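Local coordinates for protein uncharacterized HTH-type transcriptional regulator yydK (Bacillus subtilis subsp. subtilis, PDB 3BWG) that probably binds DNA as a transcription factor of the GntR family, pairing a winged helix-turn-helix domain with a UTRA domain in a two-chain assembly, at residues A197-L202 / Y223-S228; L137-S142 / A190-L195; H21-G26 / I67-H72. All coordinates share one frame; numbering follows the deposited sequence.

Contact 1: A197-L202 / Y223-S228. With EDO (1,2-ethanediol), chain I.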
loop_
_atom_site.group_PDB
_atom_site.type_symbol
_atom_site.label_atom_id
_atom_site.label_comp_id
_atom_site.label_asym_id
_atom_site.label_seq_id
_atom_site.Cartn_x
_atom_site.Cartn_y
_atom_site.Cartn_z
ATOM N N ALA B 197 0.209 13.594 25.480
ATOM C CA ALA B 197 -1.043 12.849 25.301
ATOM C C ALA B 197 -2.052 13.711 24.544
ATOM O O ALA B 197 -2.078 14.929 24.694
ATOM C CB ALA B 197 -1.615 12.383 26.654
ATOM N N GLY B 198 -2.864 13.082 23.704
ATOM C CA GLY B 198 -3.851 13.831 22.943
ATOM C C GLY B 198 -3.359 14.251 21.578
ATOM O O GLY B 198 -4.155 14.545 20.692
ATOM N N LEU B 199 -2.046 14.280 21.395
ATOM C CA LEU B 199 -1.474 14.547 20.074
ATOM C C LEU B 199 -1.791 13.376 19.136
ATOM O O LEU B 199 -2.143 12.288 19.610
ATOM C CB LEU B 199 0.034 14.878 20.172
ATOM C CG LEU B 199 0.332 16.173 20.966
ATOM C CD1 LEU B 199 1.821 16.342 21.175
ATOM C CD2 LEU B 199 -0.241 17.425 20.290
ATOM N N PRO B 200 -1.713 13.606 17.802
ATOM C CA PRO B 200 -2.094 12.617 16.784
ATOM C C PRO B 200 -1.153 11.427 16.710
ATOM O O PRO B 200 0.066 11.558 16.958
ATOM C CB PRO B 200 -2.002 13.397 15.471
ATOM C CG PRO B 200 -1.896 14.825 15.856
ATOM C CD PRO B 200 -1.241 14.857 17.185
ATOM N N LYS B 201 -1.708 10.272 16.354
ATOM C CA LYS B 201 -0.881 9.091 16.008
ATOM C C LYS B 201 -1.533 8.304 14.876
ATOM O O LYS B 201 -2.767 8.275 14.737
ATOM C CB LYS B 201 -0.710 8.146 17.212
ATOM C CG LYS B 201 -2.056 7.751 17.786
ATOM C CD LYS B 201 -2.036 6.491 18.571
ATOM C CE LYS B 201 -3.458 6.038 18.769
ATOM N NZ LYS B 201 -3.618 5.461 20.100
ATOM N N LEU B 202 -0.684 7.689 14.077
ATOM C CA LEU B 202 -1.084 6.621 13.197
ATOM C C LEU B 202 -0.895 5.316 13.956
ATOM O O LEU B 202 0.163 5.053 14.552
ATOM C CB LEU B 202 -0.242 6.615 11.933
ATOM C CG LEU B 202 -0.573 5.612 10.824
ATOM C CD1 LEU B 202 -2.040 5.688 10.265
ATOM C CD2 LEU B 202 0.537 5.692 9.715
ATOM N N TYR B 223 2.871 5.147 15.774
ATOM C CA TYR B 223 4.005 5.927 15.335
ATOM C C TYR B 223 4.042 7.364 15.872
ATOM O O TYR B 223 2.992 7.985 16.136
ATOM C CB TYR B 223 4.065 5.921 13.798
ATOM C CG TYR B 223 4.316 4.536 13.199
ATOM C CD1 TYR B 223 5.612 4.107 12.959
ATOM C CD2 TYR B 223 3.258 3.672 12.867
ATOM C CE1 TYR B 223 5.870 2.821 12.421
ATOM C CE2 TYR B 223 3.492 2.380 12.312
ATOM C CZ TYR B 223 4.817 1.982 12.077
ATOM O OH TYR B 223 5.128 0.739 11.549
ATOM N N ASN B 224 5.257 7.892 16.000
ATOM C CA ASN B 224 5.473 9.307 16.260
ATOM C C ASN B 224 5.166 10.147 15.008
ATOM O O ASN B 224 5.921 10.093 14.020
ATOM C CB ASN B 224 6.938 9.465 16.720
ATOM C CG ASN B 224 7.337 10.878 17.016
ATOM O OD1 ASN B 224 6.740 11.851 16.522
ATOM N ND2 ASN B 224 8.389 11.012 17.819
ATOM N N TYR B 225 4.067 10.916 15.042
ATOM C CA TYR B 225 3.637 11.730 13.905
ATOM C C TYR B 225 4.674 12.756 13.423
ATOM O O TYR B 225 4.630 13.193 12.272
ATOM C CB TYR B 225 2.277 12.417 14.193
ATOM C CG TYR B 225 2.360 13.681 15.008
ATOM C CD1 TYR B 225 2.248 14.921 14.403
ATOM C CD2 TYR B 225 2.555 13.631 16.385
ATOM C CE1 TYR B 225 2.329 16.112 15.148
ATOM C CE2 TYR B 225 2.655 14.812 17.162
ATOM C CZ TYR B 225 2.525 16.036 16.525
ATOM O OH TYR B 225 2.582 17.182 17.252
ATOM N N GLU B 226 5.619 13.112 14.283
ATOM C CA GLU B 226 6.653 14.078 13.901
ATOM C C GLU B 226 7.878 13.448 13.264
ATOM O O GLU B 226 8.757 14.172 12.824
ATOM C CB GLU B 226 7.177 14.893 15.112
ATOM C CG GLU B 226 6.179 15.393 16.069
ATOM C CD GLU B 226 6.801 16.455 16.998
ATOM O OE1 GLU B 226 7.773 16.146 17.746
ATOM O OE2 GLU B 226 6.326 17.607 16.928
ATOM N N GLN B 227 7.979 12.119 13.276
ATOM C CA GLN B 227 9.235 11.454 12.863
ATOM C C GLN B 227 8.972 10.370 11.791
ATOM O O GLN B 227 9.857 9.561 11.473
ATOM C CB GLN B 227 9.968 10.831 14.059
ATOM C CG GLN B 227 10.334 11.771 15.212
ATOM C CD GLN B 227 11.435 12.738 14.832
ATOM O OE1 GLN B 227 12.209 12.462 13.938
ATOM N NE2 GLN B 227 11.489 13.893 15.501
ATOM N N SER B 228 7.772 10.363 11.237
ATOM C CA SER B 228 7.391 9.290 10.275
ATOM C C SER B 228 6.346 9.763 9.272
ATOM O O SER B 228 5.545 10.664 9.558
ATOM C CB SER B 228 6.919 8.062 11.037
ATOM O OG SER B 228 5.743 8.389 11.725
HETATM C C1 EDO I . 2.522 9.464 11.959
HETATM O O1 EDO I . 3.303 8.806 11.007
HETATM C C2 EDO I . 2.401 8.488 13.096
HETATM O O2 EDO I . 1.563 9.132 14.011
HETATM O O HOH W 1 2.352 10.245 17.525
#
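Tyr225 buries the most surface here, and its phenol ring is the platform on which the start of strand 200-210 rests. CG sits in the crowded position between the backbone N and the carbonyl carbon (chi1 82°), which swings the ring across to Leu199 and Pro200. Pro200 lays its CD over the centre of one face, 4.0 Å from the centroid of the Tyr225 ring, a CH-pi contact that suits proline because its ring carbons next to N are polarised. Glu226 CG lies over the opposite face, toward the rim. Leu199 adds its CB, 4.0 Å from Tyr225 CE2.

Tyr223 and Leu202 bury the next largest areas. Tyr223 has CG anti to the carbonyl carbon, and Leu202 O lies at the edge of its ring, near the ring plane. Tyr223 N gives a nearly straight hydrogen bond of 3.0 Å to Leu202 O. Leucine suits its buried place, packing on Leu180 and Val182 of strand 173-184. The CB atoms of Leu202 and Tyr223 close on C2 of an ethanediol, probably from the crystallisation liquor, which takes the Leu202 N-H on O2 (2.7 Å) and donates a hydrogen bond from the same O2 to Tyr223 O. Its O1 donates to Ser228 OG at 2.6 Å. A water donates to Pro200 O and Tyr223 O and accepts from Tyr225 N.

Asn224 OD1 accepts from Glu226 N, an Asx turn at the start of a type I turn. The whole is the open end of an antiparallel beta hairpin, strands 200-210 and 215-224 of the UTRA domain, splaying apart where the second strand turns away.

Contact 2: L137-S142 / A190-L195. With EDO (1,2-ethanediol), chain H.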
loop_
_atom_site.group_PDB
_atom_site.type_symbol
_atom_site.label_atom_id
_atom_site.label_comp_id
_atom_site.label_asym_id
_atom_site.label_seq_id
_atom_site.Cartn_x
_atom_site.Cartn_y
_atom_site.Cartn_z
ATOM N N LEU B 137 10.520 6.423 16.820
ATOM C CA LEU B 137 9.753 6.084 15.624
ATOM C C LEU B 137 8.347 5.550 15.987
ATOM O O LEU B 137 7.317 5.960 15.412
ATOM C CB LEU B 137 10.527 5.045 14.790
ATOM C CG LEU B 137 9.757 4.499 13.569
ATOM C CD1 LEU B 137 9.397 5.610 12.572
ATOM C CD2 LEU B 137 10.455 3.370 12.845
ATOM N N CYS B 138 8.315 4.613 16.925
ATOM C CA CYS B 138 7.095 3.923 17.259
ATOM C C CYS B 138 7.198 3.190 18.577
ATOM O O CYS B 138 8.280 3.033 19.132
ATOM C CB CYS B 138 6.689 2.935 16.149
ATOM S SG CYS B 138 7.846 1.548 15.895
ATOM N N TYR B 139 6.034 2.765 19.043
ATOM C CA TYR B 139 5.852 1.972 20.202
ATOM C C TYR B 139 5.049 0.791 19.644
ATOM O O TYR B 139 4.021 0.991 18.981
ATOM C CB TYR B 139 5.041 2.780 21.252
ATOM C CG TYR B 139 4.453 1.920 22.356
ATOM C CD1 TYR B 139 5.286 1.131 23.163
ATOM C CD2 TYR B 139 3.086 1.873 22.583
ATOM C CE1 TYR B 139 4.770 0.297 24.143
ATOM C CE2 TYR B 139 2.547 1.054 23.591
ATOM C CZ TYR B 139 3.409 0.269 24.374
ATOM O OH TYR B 139 2.922 -0.555 25.383
ATOM N N GLU B 140 5.532 -0.426 19.896
ATOM C CA GLU B 140 4.937 -1.613 19.338
ATOM C C GLU B 140 4.671 -2.750 20.332
ATOM O O GLU B 140 5.438 -3.013 21.239
ATOM C CB GLU B 140 5.803 -2.109 18.172
ATOM C CG GLU B 140 5.816 -3.636 17.932
ATOM C CD GLU B 140 6.892 -4.084 16.943
ATOM O OE1 GLU B 140 6.745 -5.142 16.338
ATOM O OE2 GLU B 140 7.873 -3.360 16.731
ATOM N N GLU B 141 3.585 -3.472 20.106
ATOM C CA GLU B 141 3.376 -4.731 20.767
ATOM C C GLU B 141 3.185 -5.701 19.636
ATOM O O GLU B 141 2.392 -5.435 18.702
ATOM C CB GLU B 141 2.099 -4.695 21.615
ATOM C CG GLU B 141 2.214 -3.952 22.940
ATOM C CD GLU B 141 0.884 -3.973 23.719
ATOM O OE1 GLU B 141 0.714 -4.808 24.648
ATOM O OE2 GLU B 141 -0.001 -3.157 23.377
ATOM N N SER B 142 3.919 -6.816 19.680
ATOM C CA SER B 142 3.658 -7.882 18.734
ATOM C C SER B 142 3.563 -9.256 19.365
ATOM O O SER B 142 4.047 -9.495 20.472
ATOM C CB SER B 142 4.639 -7.861 17.578
ATOM O OG SER B 142 5.910 -7.547 18.052
ATOM N N ALA B 190 2.238 8.367 24.722
ATOM C CA ALA B 190 2.904 9.665 24.713
ATOM C C ALA B 190 4.239 9.632 25.473
ATOM O O ALA B 190 5.241 10.203 25.024
ATOM C CB ALA B 190 1.999 10.753 25.297
ATOM N N GLU B 191 4.251 8.947 26.609
ATOM C CA GLU B 191 5.463 8.832 27.401
ATOM C C GLU B 191 6.571 7.998 26.693
ATOM O O GLU B 191 7.741 8.420 26.630
ATOM C CB GLU B 191 5.122 8.319 28.802
ATOM C CG GLU B 191 6.279 7.648 29.527
ATOM C CD GLU B 191 6.137 7.671 31.030
ATOM O OE1 GLU B 191 5.131 8.226 31.554
ATOM O OE2 GLU B 191 7.059 7.134 31.696
ATOM N N TYR B 192 6.209 6.834 26.152
ATOM C CA TYR B 192 7.172 6.054 25.336
ATOM C C TYR B 192 7.710 6.859 24.143
ATOM O O TYR B 192 8.916 6.819 23.849
ATOM C CB TYR B 192 6.543 4.759 24.821
ATOM C CG TYR B 192 6.336 3.701 25.870
ATOM C CD1 TYR B 192 7.396 3.266 26.677
ATOM C CD2 TYR B 192 5.084 3.103 26.037
ATOM C CE1 TYR B 192 7.204 2.289 27.657
ATOM C CE2 TYR B 192 4.887 2.123 27.011
ATOM C CZ TYR B 192 5.948 1.714 27.806
ATOM O OH TYR B 192 5.727 0.732 28.745
ATOM N N LEU B 193 6.831 7.621 23.481
ATOM C CA LEU B 193 7.241 8.420 22.309
ATOM C C LEU B 193 7.895 9.737 22.641
ATOM O O LEU B 193 8.506 10.353 21.766
ATOM C CB LEU B 193 6.101 8.586 21.286
ATOM C CG LEU B 193 5.600 7.248 20.709
ATOM C CD1 LEU B 193 4.438 7.474 19.726
ATOM C CD2 LEU B 193 6.693 6.396 20.038
ATOM N N GLY B 194 7.813 10.156 23.907
ATOM C CA GLY B 194 8.290 11.490 24.315
ATOM C C GLY B 194 7.471 12.640 23.747
ATOM O O GLY B 194 8.004 13.713 23.499
ATOM N N LEU B 195 6.180 12.410 23.521
ATOM C CA LEU B 195 5.277 13.447 23.005
ATOM C C LEU B 195 4.219 13.710 24.074
ATOM O O LEU B 195 4.274 13.101 25.130
ATOM C CB LEU B 195 4.609 13.012 21.699
ATOM C CG LEU B 195 5.550 12.658 20.539
ATOM C CD1 LEU B 195 4.780 11.955 19.425
ATOM C CD2 LEU B 195 6.265 13.926 20.073
HETATM C C1 EDO H . 0.721 0.062 19.986
HETATM O O1 EDO H . 0.159 1.296 20.417
HETATM C C2 EDO H . 0.926 -0.794 21.213
HETATM O O2 EDO H . -0.369 -1.254 21.623
#
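One face of the Tyr139 ring carries the ring of Tyr192 in an offset stack, centroids 4.4 Å apart and planes inclined by 19°. Tyr192 CD2 stands over the rim of that face, 3.4 Å from Tyr139 CE1, so that the overlap involves one side of each ring, CD2 and CE2 of Tyr192 against CE1, CD1 and CZ of Tyr139. An ethanediol, probably from the crystallisation liquor, approaches Tyr139 obliquely on its CD2-CE2 side. This is helix-on-sheet packing within the UTRA domain: the last turn of helix 187-193 lies against strand 135-145.

The torsions bring the two rings together from different directions. Tyr139 has CG anti to its backbone N (chi1 164°), whereas Tyr192 has CG anti to the carbonyl carbon (chi1 -72°), and both CB atoms point toward the opposing segment. Tyrosine suits both places, since its broad flat ring spans the gap between helix and strand. Glu188 and Glu189, one turn earlier in the helix, also touch Tyr139. Glu141 OE2 accepts a hydrogen bond of 2.6 Å from O2 of the ethanediol.

The strand enters through a classic beta bulge, where Leu137 and Cys138 both face Arg130. At the helix end, Gly194 adopts positive phi as the C-prime residue of a Schellman motif, with Leu195 N bonded to Ala190 O at 2.8 Å; a residue without a side chain takes up that conformation most easily. Just before it, Leu193 extends one branch to the strand backbone: its methyl CD2 rests 3.6 Å from Cys138 C and 4.2 Å from Tyr139 CB.

Contact 3: H21-G26 / I67-H72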
loop_
_atom_site.group_PDB
_atom_site.type_symbol
_atom_site.label_atom_id
_atom_site.label_comp_id
_atom_site.label_asym_id
_atom_site.label_seq_id
_atom_site.Cartn_x
_atom_site.Cartn_y
_atom_site.Cartn_z
ATOM N N HIS B 21 22.735 7.878 -11.613
ATOM C CA HIS B 21 22.302 8.926 -12.520
ATOM C C HIS B 21 21.167 9.750 -11.935
ATOM O O HIS B 21 20.660 10.655 -12.603
ATOM C CB HIS B 21 21.991 8.357 -13.899
ATOM C CG HIS B 21 23.218 7.897 -14.624
ATOM N ND1 HIS B 21 23.862 6.715 -14.318
ATOM C CD2 HIS B 21 23.940 8.476 -15.612
ATOM C CE1 HIS B 21 24.918 6.579 -15.103
ATOM N NE2 HIS B 21 24.988 7.635 -15.895
ATOM N N GLN B 22 20.815 9.458 -10.674
ATOM C CA GLN B 22 19.721 10.119 -9.948
ATOM C C GLN B 22 18.428 10.187 -10.768
ATOM O O GLN B 22 17.769 11.220 -10.789
ATOM C CB GLN B 22 20.112 11.541 -9.521
ATOM C CG GLN B 22 21.213 11.649 -8.484
ATOM C CD GLN B 22 21.516 13.099 -8.143
ATOM O OE1 GLN B 22 20.760 13.745 -7.392
ATOM N NE2 GLN B 22 22.604 13.627 -8.693
ATOM N N LEU B 23 18.096 9.110 -11.467
ATOM C CA LEU B 23 16.880 9.078 -12.286
ATOM C C LEU B 23 15.603 9.121 -11.430
ATOM O O LEU B 23 15.522 8.481 -10.384
ATOM C CB LEU B 23 16.867 7.856 -13.216
ATOM C CG LEU B 23 18.002 7.728 -14.244
ATOM C CD1 LEU B 23 17.792 6.494 -15.109
ATOM C CD2 LEU B 23 18.130 8.998 -15.109
ATOM N N GLN B 24 14.624 9.901 -11.861
ATOM C CA GLN B 24 13.343 9.943 -11.157
ATOM C C GLN B 24 12.272 9.253 -11.968
ATOM O O GLN B 24 12.488 8.916 -13.130
ATOM C CB GLN B 24 12.933 11.368 -10.772
ATOM C CG GLN B 24 12.856 12.371 -11.905
ATOM C CD GLN B 24 12.384 13.774 -11.427
ATOM O OE1 GLN B 24 11.973 13.954 -10.267
ATOM N NE2 GLN B 24 12.445 14.767 -12.335
ATOM N N GLN B 25 11.116 9.048 -11.342
ATOM C CA GLN B 25 9.969 8.420 -11.986
ATOM C C GLN B 25 9.647 9.005 -13.359
ATOM O O GLN B 25 9.560 10.225 -13.496
ATOM C CB GLN B 25 8.769 8.560 -11.064
ATOM C CG GLN B 25 7.519 7.878 -11.534
ATOM C CD GLN B 25 6.440 8.096 -10.539
ATOM O OE1 GLN B 25 5.806 9.160 -10.513
ATOM N NE2 GLN B 25 6.281 7.149 -9.646
ATOM N N GLY B 26 9.445 8.133 -14.358
ATOM C CA GLY B 26 9.171 8.575 -15.721
ATOM C C GLY B 26 10.382 8.720 -16.659
ATOM O O GLY B 26 10.217 8.821 -17.876
ATOM N N ILE B 67 11.176 1.554 -21.598
ATOM C CA ILE B 67 11.365 1.128 -20.214
ATOM C C ILE B 67 11.628 2.383 -19.414
ATOM O O ILE B 67 12.515 3.144 -19.781
ATOM C CB ILE B 67 12.642 0.276 -20.031
ATOM C CG1 ILE B 67 12.745 -0.852 -21.069
ATOM C CG2 ILE B 67 12.735 -0.240 -18.600
ATOM C CD1 ILE B 67 14.220 -1.194 -21.447
ATOM N N PHE B 68 10.864 2.576 -18.328
ATOM C CA PHE B 68 10.892 3.804 -17.516
ATOM C C PHE B 68 11.053 3.522 -16.016
ATOM O O PHE B 68 10.647 2.474 -15.529
ATOM C CB PHE B 68 9.583 4.599 -17.760
ATOM C CG PHE B 68 9.376 4.989 -19.199
ATOM C CD1 PHE B 68 9.876 6.195 -19.681
ATOM C CD2 PHE B 68 8.693 4.144 -20.077
ATOM C CE1 PHE B 68 9.710 6.553 -21.008
ATOM C CE2 PHE B 68 8.524 4.494 -21.403
ATOM C CZ PHE B 68 9.035 5.688 -21.876
ATOM N N VAL B 69 11.596 4.488 -15.282
ATOM C CA VAL B 69 11.765 4.383 -13.838
ATOM C C VAL B 69 10.360 4.519 -13.211
ATOM O O VAL B 69 9.595 5.403 -13.592
ATOM C CB VAL B 69 12.782 5.464 -13.297
ATOM C CG1 VAL B 69 12.911 5.425 -11.768
ATOM C CG2 VAL B 69 14.192 5.265 -13.917
ATOM N N ARG B 70 10.057 3.639 -12.263
ATOM C CA ARG B 70 8.775 3.531 -11.608
ATOM C C ARG B 70 8.846 4.094 -10.189
ATOM O O ARG B 70 7.867 4.677 -9.699
ATOM C CB ARG B 70 8.335 2.037 -11.585
ATOM C CG ARG B 70 7.087 1.670 -10.709
ATOM C CD ARG B 70 5.831 2.445 -11.052
ATOM N NE ARG B 70 4.743 2.274 -10.052
ATOM C CZ ARG B 70 4.471 3.109 -9.033
ATOM N NH1 ARG B 70 5.199 4.184 -8.826
ATOM N NH2 ARG B 70 3.436 2.874 -8.221
ATOM N N LYS B 71 10.005 3.921 -9.544
ATOM C CA LYS B 71 10.203 4.263 -8.155
ATOM C C LYS B 71 9.668 5.652 -7.918
ATOM O O LYS B 71 9.961 6.606 -8.661
ATOM C CB LYS B 71 11.679 4.173 -7.763
ATOM C CG LYS B 71 12.456 5.481 -7.888
ATOM C CD LYS B 71 13.963 5.322 -8.193
ATOM C CE LYS B 71 14.818 5.137 -6.947
ATOM N NZ LYS B 71 14.921 6.431 -6.248
ATOM N N HIS B 72 8.865 5.749 -6.876
ATOM C CA HIS B 72 8.213 6.989 -6.489
ATOM C C HIS B 72 9.208 8.165 -6.340
ATOM O O HIS B 72 10.422 7.973 -6.038
ATOM C CB HIS B 72 7.450 6.738 -5.186
ATOM C CG HIS B 72 8.342 6.444 -4.012
ATOM N ND1 HIS B 72 8.947 7.439 -3.272
ATOM C CD2 HIS B 72 8.713 5.267 -3.445
ATOM C CE1 HIS B 72 9.670 6.884 -2.309
ATOM N NE2 HIS B 72 9.529 5.569 -2.387
HETATM O O HOH W 2 11.520 9.055 -8.501
#
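Two nearly straight hydrogen bonds tie the loop after helix 6-20 to the end of strand 66-69. Gly26 N donates to Val69 O at 2.8 Å, in the carbonyl plane and on a lone pair. Gln25 NE2 donates to Arg70 O at 2.9 Å, with the acceptor in the Gln25 amide plane but the donor above the plane of the carbonyl. Gln25 can reach that far because its CG is anti to the backbone N (chi1 -176°) and the chain is extended beyond it. The same amide nitrogen also bonds Asp177 of the second subunit, whose carboxylate forms a salt bridge with Arg70 NH1. Gln25 NE2 and Arg70 NH1, both donors, thus lie side by side at 3.3 Å, a closeness that the shared carboxylate probably makes tolerable.

A water accepts from Gln25 N and donates to Lys71 O. An alanine in place of Gln25 would lack the amide that bonds Arg70 O and Asp177 of the second subunit, and would probably loosen the loop against the strand end and against that subunit.

Farther out the contact is packing. Val69 CG2 meets Leu23 CB at 3.8 Å, the two side chains crossing at about a right angle, and branched Val69 also sets its CB against Gln24 O. Gly26 O approaches the edge of the Phe68 ring, 3.2 Å from CD1; at the phi of 93° that Gly26 adopts, a CB would press on Gln25 O, so glycine suits the place. Strand 66-69, paired with 59-62, is the wing hairpin of a winged helix-turn-helix domain, here fastened to the loop after its first helix.

Contact 3 closes first along the chain, within the winged helix-turn-helix domain; contact 2 and then contact 1 follow in the UTRA domain. Contacts 1 and 2 are neighbours, with centres 9 Å apart. They share the six-stranded antiparallel sheet, in which strands 215-224 and 135-145 lie side by side, and Asn224 N probably bonds Leu137 O between them. Helix 187-193 is followed, after a short loop, by strand 200-210. Contact 3 stands apart, its centre about 31 Å from that of contact 1 and 35 Å from that of contact 2. Contacts 1 and 3 both touch the second subunit, so the dimer interface involves both the probable DNA-binding domain and the UTRA domain.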